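Local coordinates for putative silent information regulator 2 (Leishmania infantum, PDB 5OL0), which probably acts as a zinc-containing, NAD-dependent protein deacetylase of the sirtuin family that removes acetyl groups from lysine side chains, at residues G43-A48 / T125-G130. Residues are numbered along the deposited sequence; the frame is centred on the assembly and turned at random.
Sequences GASVAA and TQNIDG
The two loop backbones stay apart, Ser-45 CA and Asp-129 CA 8.2 Å from each other, and contact is made by side chains. The contact is small, with 119 Å² buried on both sides together, and centres on one hydroxyl. Ser-45 OG donates to Asp-129 OD2 over 2.7 Å, reaching the carboxylate oxygen on its syn side and 23° out of the carboxylate plane. With chi1 of -64° the hydroxyl lies opposite the carbonyl carbon of Ser-45, which turns it toward the carboxylate of Asp-129. His-108 NE2 is a second hydrogen-bond partner of the same OG, which links the serine to helix 106-116 as well. Asp-129 is anchored through both oxygens: while OD2 takes the serine, OD1 is bonded to the backbone N of Leu-131, at the start of helix 131-134, which fixes the rotation of the carboxylate. Asn-127 brings its amide up beside the Ser-45 to Asp-129 bond. ND2 comes within 3.3 Å of Ser-45 OG, but the angle is too poor for a hydrogen bond. ND2 also lies 4.4 Å from Ala-44 CB, a peripheral contact, and makes a weak hydrogen bond to Gly-41 O, just after strand 36-40. Behind the amide the backbone N of Asn-127 donates to Thr-125 OG1 (3.0 Å), an ST turn that bends the chain as it leaves strand 120-125. The two loops follow the C-terminal ends of neighbouring parallel strands, 36-40 and 120-125, of the Rossmann-like sheet, the usual place for a dinucleotide site. Residues 126-129 probably bind NAD(+), and the serine-aspartate hydrogen bond joins their Gln-Asn-Ile-Asp sequence to the Gly-Ala-Gly-Ala-Ser loop characteristic of sirtuins.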
loop_
_atom_site.group_PDB
_atom_site.type_symbol
_atom_site.label_atom_id
_atom_site.label_comp_id
_atom_site.label_asym_id
_atom_site.label_seq_id
_atom_site.Cartn_x
_atom_site.Cartn_y
_atom_site.Cartn_z
ATOM N N GLY A 43 0.816 -3.006 -6.773
ATOM C CA GLY A 43 1.613 -4.125 -7.323
ATOM C C GLY A 43 1.763 -5.338 -6.413
ATOM O O GLY A 43 1.820 -6.435 -6.926
ATOM N N ALA A 44 1.779 -5.136 -5.083
ATOM C CA ALA A 44 1.904 -6.180 -4.059
ATOM C C ALA A 44 0.708 -7.085 -3.937
ATOM O O ALA A 44 0.795 -8.177 -3.387
ATOM C CB ALA A 44 2.141 -5.523 -2.694
ATOM N N SER A 45 -0.444 -6.602 -4.373
ATOM C CA SER A 45 -1.668 -7.354 -4.151
ATOM C C SER A 45 -2.320 -7.953 -5.415
ATOM O O SER A 45 -3.297 -8.715 -5.284
ATOM C CB SER A 45 -2.641 -6.465 -3.432
ATOM O OG SER A 45 -2.079 -6.178 -2.172
ATOM N N VAL A 46 -1.754 -7.663 -6.589
ATOM C CA VAL A 46 -2.133 -8.355 -7.847
ATOM C C VAL A 46 -2.195 -9.849 -7.677
ATOM O O VAL A 46 -3.199 -10.486 -8.036
ATOM C CB VAL A 46 -1.100 -8.065 -8.970
ATOM C CG1 VAL A 46 -1.409 -8.843 -10.279
ATOM C CG2 VAL A 46 -1.053 -6.583 -9.227
ATOM N N ALA A 47 -1.152 -10.434 -7.089
ATOM C CA ALA A 47 -1.140 -11.878 -6.868
ATOM C C ALA A 47 -2.291 -12.358 -5.936
ATOM O O ALA A 47 -2.622 -13.495 -5.940
ATOM C CB ALA A 47 0.210 -12.361 -6.340
ATOM N N ALA A 48 -2.946 -11.496 -5.192
ATOM C CA ALA A 48 -4.088 -11.939 -4.433
ATOM C C ALA A 48 -5.359 -12.048 -5.272
ATOM O O ALA A 48 -6.357 -12.573 -4.778
ATOM C CB ALA A 48 -4.328 -11.059 -3.245
ATOM N N THR A 125 1.261 1.409 3.899
ATOM C CA THR A 125 0.624 0.895 2.679
ATOM C C THR A 125 -0.336 1.935 2.121
ATOM O O THR A 125 -1.024 2.611 2.839
ATOM C CB THR A 125 -0.121 -0.418 2.964
ATOM O OG1 THR A 125 -0.718 -0.923 1.773
ATOM C CG2 THR A 125 -1.224 -0.284 4.063
ATOM N N GLN A 126 -0.339 2.096 0.830
ATOM C CA GLN A 126 -1.336 2.876 0.167
ATOM C C GLN A 126 -2.496 2.000 -0.344
ATOM O O GLN A 126 -3.481 2.525 -0.816
ATOM C CB GLN A 126 -0.711 3.688 -0.967
ATOM C CG GLN A 126 -0.053 2.988 -2.108
ATOM C CD GLN A 126 0.542 4.006 -3.085
ATOM O OE1 GLN A 126 -0.102 4.946 -3.484
ATOM N NE2 GLN A 126 1.719 3.821 -3.444
ATOM N N ASN A 127 -2.410 0.689 -0.157
ATOM C CA ASN A 127 -3.486 -0.209 -0.529
ATOM C C ASN A 127 -4.634 -0.099 0.497
ATOM O O ASN A 127 -4.441 0.253 1.705
ATOM C CB ASN A 127 -2.979 -1.643 -0.633
ATOM C CG ASN A 127 -2.041 -1.861 -1.788
ATOM O OD1 ASN A 127 -2.011 -1.066 -2.763
ATOM N ND2 ASN A 127 -1.313 -3.004 -1.746
ATOM N N ILE A 128 -5.837 -0.415 0.019
ATOM C CA ILE A 128 -7.023 -0.338 0.874
ATOM C C ILE A 128 -7.601 -1.712 1.073
ATOM O O ILE A 128 -8.761 -1.853 1.422
ATOM C CB ILE A 128 -8.020 0.652 0.286
ATOM C CG1 ILE A 128 -8.565 0.218 -1.098
ATOM C CG2 ILE A 128 -7.341 1.992 0.170
ATOM C CD1 ILE A 128 -9.475 1.277 -1.718
ATOM N N ASP A 129 -6.765 -2.737 0.875
ATOM C CA ASP A 129 -7.248 -4.114 0.905
ATOM C C ASP A 129 -7.117 -4.781 2.263
ATOM O O ASP A 129 -7.479 -5.920 2.392
ATOM C CB ASP A 129 -6.584 -4.930 -0.215
ATOM C CG ASP A 129 -5.026 -4.913 -0.173
ATOM O OD1 ASP A 129 -4.447 -4.800 0.941
ATOM O OD2 ASP A 129 -4.387 -5.026 -1.281
ATOM N N GLY A 130 -6.505 -4.126 3.254
ATOM C CA GLY A 130 -6.276 -4.745 4.557
ATOM C C GLY A 130 -5.398 -6.009 4.622
ATOM O O GLY A 130 -5.331 -6.692 5.662
#